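Local coordinates for hydroxyethylphosphonate dioxygenase (Streptomyces albus, PDB 6B9R), which uses non-haem iron and dioxygen to cleave 2-hydroxyethylphosphonate oxidatively, giving hydroxymethylphosphonate, at the interface of chains A and B. Coordinates in Å, arbitrary orientation; residue numbers count along the deposited sequence, not the author numbering. Chains: chain A/B, Hydroxyethylphosphonate dioxygenase.

Contact 1: the interface of chains A and B. Residues chain A 152, 212, 338; chain B 427, 429-431, 433-434.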
loop_
_atom_site.group_PDB
_atom_site.type_symbol
_atom_site.label_atom_id
_atom_site.label_comp_id
_atom_site.label_asym_id
_atom_site.label_seq_id
_atom_site.Cartn_x
_atom_site.Cartn_y
_atom_site.Cartn_z
ATOM N N TYR A 152 14.647 -3.569 4.171
ATOM C CA TYR A 152 15.019 -4.951 3.897
ATOM C C TYR A 152 16.341 -4.986 3.142
ATOM O O TYR A 152 16.683 -4.051 2.418
ATOM C CB TYR A 152 13.941 -5.632 3.055
ATOM C CG TYR A 152 12.610 -5.767 3.757
ATOM C CD1 TYR A 152 11.717 -4.696 3.823
ATOM C CD2 TYR A 152 12.239 -6.973 4.341
ATOM C CE1 TYR A 152 10.499 -4.829 4.475
ATOM C CE2 TYR A 152 11.024 -7.117 4.982
ATOM C CZ TYR A 152 10.157 -6.049 5.041
ATOM O OH TYR A 152 8.958 -6.207 5.681
ATOM N N LEU A 212 6.046 -1.376 4.025
ATOM C CA LEU A 212 6.346 -0.760 5.320
ATOM C C LEU A 212 6.668 0.722 5.191
ATOM O O LEU A 212 6.359 1.512 6.093
ATOM C CB LEU A 212 7.529 -1.469 5.990
ATOM C CG LEU A 212 7.272 -2.595 6.980
ATOM C CD1 LEU A 212 8.613 -3.104 7.529
ATOM C CD2 LEU A 212 6.370 -2.137 8.105
ATOM N N LEU A 338 7.697 -13.946 2.746
ATOM C CA LEU A 338 7.095 -12.722 3.273
ATOM C C LEU A 338 7.067 -11.640 2.204
ATOM O O LEU A 338 6.208 -10.747 2.230
ATOM C CB LEU A 338 7.857 -12.228 4.507
ATOM C CG LEU A 338 7.315 -10.960 5.190
ATOM C CD1 LEU A 338 6.160 -11.298 6.131
ATOM C CD2 LEU A 338 8.411 -10.191 5.931
ATOM N N VAL B 427 1.486 -5.171 5.437
ATOM C CA VAL B 427 2.151 -4.339 6.439
ATOM C C VAL B 427 2.110 -5.026 7.799
ATOM O O VAL B 427 3.103 -5.049 8.536
ATOM C CB VAL B 427 1.503 -2.942 6.506
ATOM C CG1 VAL B 427 1.996 -2.199 7.734
ATOM C CG2 VAL B 427 1.802 -2.131 5.234
ATOM N N PHE B 429 1.767 -8.252 8.542
ATOM C CA PHE B 429 2.713 -9.377 8.575
ATOM C C PHE B 429 4.135 -8.879 8.793
ATOM O O PHE B 429 4.919 -9.493 9.534
ATOM C CB PHE B 429 2.681 -10.183 7.274
ATOM C CG PHE B 429 1.341 -10.742 6.914
ATOM C CD1 PHE B 429 0.480 -11.217 7.881
ATOM C CD2 PHE B 429 0.950 -10.799 5.579
ATOM C CE1 PHE B 429 -0.754 -11.741 7.530
ATOM C CE2 PHE B 429 -0.288 -11.309 5.222
ATOM C CZ PHE B 429 -1.136 -11.787 6.203
ATOM N N ALA B 430 4.500 -7.794 8.113
ATOM C CA ALA B 430 5.842 -7.240 8.262
ATOM C C ALA B 430 6.083 -6.767 9.691
ATOM O O ALA B 430 7.156 -7.005 10.255
ATOM C CB ALA B 430 6.043 -6.087 7.283
ATOM N N LEU B 431 5.101 -6.075 10.284
ATOM C CA LEU B 431 5.222 -5.680 11.685
ATOM C C LEU B 431 5.404 -6.896 12.583
ATOM O O LEU B 431 6.169 -6.849 13.553
ATOM C CB LEU B 431 3.999 -4.878 12.123
ATOM C CG LEU B 431 3.762 -3.534 11.437
ATOM C CD1 LEU B 431 2.451 -2.928 11.909
ATOM C CD2 LEU B 431 4.929 -2.599 11.715
ATOM N N ALA B 433 6.830 -9.708 11.777
ATOM C CA ALA B 433 8.143 -10.308 11.561
ATOM C C ALA B 433 9.277 -9.469 12.133
ATOM O O ALA B 433 10.379 -9.994 12.319
ATOM C CB ALA B 433 8.386 -10.530 10.066
ATOM N N MET B 434 9.036 -8.189 12.410
ATOM C CA MET B 434 10.087 -7.313 12.911
ATOM C C MET B 434 10.641 -7.823 14.238
ATOM O O MET B 434 9.882 -8.304 15.085
ATOM C CB MET B 434 9.552 -5.895 13.113
ATOM C CG MET B 434 9.639 -5.002 11.906
ATOM S SD MET B 434 9.109 -3.353 12.371
ATOM C CE MET B 434 9.478 -2.453 10.876
HETATM O O HOH W 1 9.478 -7.243 8.723
#
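A:Tyr152, A:Leu212 and A:Leu338 surround B:Ala430 and its neighbours on helix 425-433, a helix docking against the partner subunit of this cupin-type iron dioxygenase. Apolar packing carries most of the patch. The small methyl of B:Ala430 probably lets the helix come close: its CB lies 3.7 Å from CG of A:Leu212, at the fork of that side chain. The two branches of A:Leu212 then part. CD1 meets the methyl CE of B:Met434, just past the helix end, tip to tip at 3.5 Å, the methionine chain being extended beyond CG (chi2 -175°, chi3 173°) and thereby carrying its terminal methyl to the leucine. CD2 turns toward B:Leu431, 3.9 Å from the CD2 branch of that residue, the two leucines crossing at a slant.

On either side of B:Ala430 in the sequence, B:Phe429 and B:Ala433 receive the two branches of A:Leu338. Its CD1 rests 3.8 Å from CB of B:Phe429, touching the root of that side chain, while CD2 approaches the methyl of B:Ala433 at 4.1 Å.

A polar element of the patch is the phenol of A:Tyr152. Its OH points at the helix and sits 3.3 Å from CB of B:Ala430, a contact with a methyl that supplies no hydrogen bond. A water lies between the two chains here, 2.8 Å from the backbone O of B:Ala430 but 3.3 Å from OH of A:Tyr152, so the bridge to the phenol is loose.

Contact 2: the interface of chains A and B. Residues chain A 99, 113, 116, 125; chain B 28-30.
The guanidinium groups of A:Arg99 and B:Arg30 stack face to face where the loop 28-30 of chain B meets strands 99-103, 106-113 and 123-129 of the cupin-type dioxygenase chain A. Their planes are 19° apart although the side chains arrive nearly perpendicular to one another; NH1 of B:Arg30 lies over the centre of the A:Arg99 group, 3.3 Å from its CZ. Carboxylates at the rims probably offset the like charges.

Coming from the opposite direction, the carboxylate of A:Asp113 lies nearly coplanar with the B:Arg30 guanidinium and is gripped end-on by NH1 and NH2 of B:Arg30, one nitrogen to each oxygen. NH2 donates to OD2 at 2.9 Å along an almost straight path (169° at H), and NH1 to OD1 at 3.0 Å, both on syn lone pairs. NH1 also donates to the backbone O of B:Leu28 at 2.8 Å, in the carbonyl plane, which ties the arginine to its own loop. A bend at chi2 (-49°) turns the B:Arg30 chain back toward that carbonyl.

A:Glu125 both packs on B:Lys29 and steadies A:Arg99: its OE1 accepts from NH1 and NH2, while a salt bridge joins NH2 of A:Arg99 to OD1 of A:Asp113 (2.9 Å). NH1 of A:Arg99 also donates to the backbone O of B:Lys29 at 3.0 Å, approaching from above the carbonyl plane. Replacing A:Arg99 with alanine would probably leave that carbonyl without this donor, take the stacking partner from B:Arg30 and deprive the carboxylate of A:Glu125 of its positive mate.

Alongside, the aliphatic parts of A:Glu125 and B:Lys29 run antiparallel, CG against CG, and SD of A:Met116 touches CD2 of B:Leu28 at 3.8 Å.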
loop_
_atom_site.group_PDB
_atom_site.type_symbol
_atom_site.label_atom_id
_atom_site.label_comp_id
_atom_site.label_asym_id
_atom_site.label_seq_id
_atom_site.Cartn_x
_atom_site.Cartn_y
_atom_site.Cartn_z
ATOM N N ARG A 99 32.057 6.912 -0.809
ATOM C CA ARG A 99 32.185 7.300 0.590
ATOM C C ARG A 99 32.955 6.211 1.318
ATOM O O ARG A 99 32.609 5.029 1.219
ATOM C CB ARG A 99 30.823 7.481 1.266
ATOM C CG ARG A 99 30.134 8.786 0.982
ATOM C CD ARG A 99 28.650 8.567 0.763
ATOM N NE ARG A 99 28.429 7.864 -0.493
ATOM C CZ ARG A 99 27.692 6.771 -0.640
ATOM N NH1 ARG A 99 27.064 6.232 0.401
ATOM N NH2 ARG A 99 27.579 6.226 -1.845
ATOM N N ASP A 113 27.147 4.426 -4.752
ATOM C CA ASP A 113 25.796 4.294 -5.278
ATOM C C ASP A 113 25.799 3.525 -6.586
ATOM O O ASP A 113 26.725 3.640 -7.396
ATOM C CB ASP A 113 25.160 5.656 -5.563
ATOM C CG ASP A 113 25.015 6.513 -4.333
ATOM O OD1 ASP A 113 25.006 5.978 -3.212
ATOM O OD2 ASP A 113 24.918 7.735 -4.508
ATOM N N MET A 116 19.496 4.111 -9.091
ATOM C CA MET A 116 18.368 4.388 -8.210
ATOM C C MET A 116 17.361 5.258 -8.945
ATOM O O MET A 116 17.657 5.821 -10.002
ATOM C CB MET A 116 18.795 5.124 -6.946
ATOM C CG MET A 116 19.492 4.280 -5.976
ATOM S SD MET A 116 19.902 5.123 -4.456
ATOM C CE MET A 116 21.515 5.779 -4.867
ATOM N N GLU A 125 23.697 -0.321 -2.866
ATOM C CA GLU A 125 25.061 0.155 -2.716
ATOM C C GLU A 125 26.026 -0.980 -3.024
ATOM O O GLU A 125 25.825 -2.113 -2.577
ATOM C CB GLU A 125 25.313 0.703 -1.298
ATOM C CG GLU A 125 24.389 1.852 -0.896
ATOM C CD GLU A 125 24.832 3.194 -1.453
ATOM O OE1 GLU A 125 25.916 3.669 -1.062
ATOM O OE2 GLU A 125 24.093 3.770 -2.282
ATOM N N LEU B 28 20.382 6.106 2.452
ATOM C CA LEU B 28 21.338 6.408 1.392
ATOM C C LEU B 28 22.779 6.279 1.844
ATOM O O LEU B 28 23.683 6.631 1.081
ATOM C CB LEU B 28 21.103 7.825 0.858
ATOM C CG LEU B 28 19.924 7.933 -0.111
ATOM C CD1 LEU B 28 19.375 9.362 -0.169
ATOM C CD2 LEU B 28 20.342 7.473 -1.496
ATOM N N LYS B 29 23.013 5.804 3.069
ATOM C CA LYS B 29 24.368 5.670 3.616
ATOM C C LYS B 29 25.126 6.999 3.578
ATOM O O LYS B 29 26.309 7.051 3.233
ATOM C CB LYS B 29 25.153 4.580 2.888
ATOM C CG LYS B 29 24.401 3.262 2.763
ATOM C CD LYS B 29 24.178 2.618 4.129
ATOM C CE LYS B 29 23.411 1.313 4.009
ATOM N NZ LYS B 29 23.278 0.652 5.343
ATOM N N ARG B 30 24.433 8.089 3.921
ATOM C CA ARG B 30 25.037 9.407 4.102
ATOM C C ARG B 30 25.037 9.707 5.601
ATOM O O ARG B 30 23.970 9.881 6.200
ATOM C CB ARG B 30 24.264 10.498 3.344
ATOM C CG ARG B 30 23.969 10.207 1.862
ATOM C CD ARG B 30 25.221 9.741 1.160
ATOM N NE ARG B 30 25.351 10.131 -0.244
ATOM C CZ ARG B 30 25.131 9.315 -1.274
ATOM N NH1 ARG B 30 24.717 8.069 -1.069
ATOM N NH2 ARG B 30 25.316 9.749 -2.513
#

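Contact 1 and contact 2 lie about 23 Å apart, measured between the centres of their C-alpha atoms, and have no residue in common. Both belong to the same two-fold symmetric interface, so each recurs with the chains exchanged. From chain B they draw on widely separated parts of the sequence, helix 425-433 near the C terminus in contact 1 and the loop after helix 10-27 in contact 2. One chain therefore engages its partner near both ends, by largely apolar packing at one and charged pairing at the other, an arrangement consistent with an intertwined dimer.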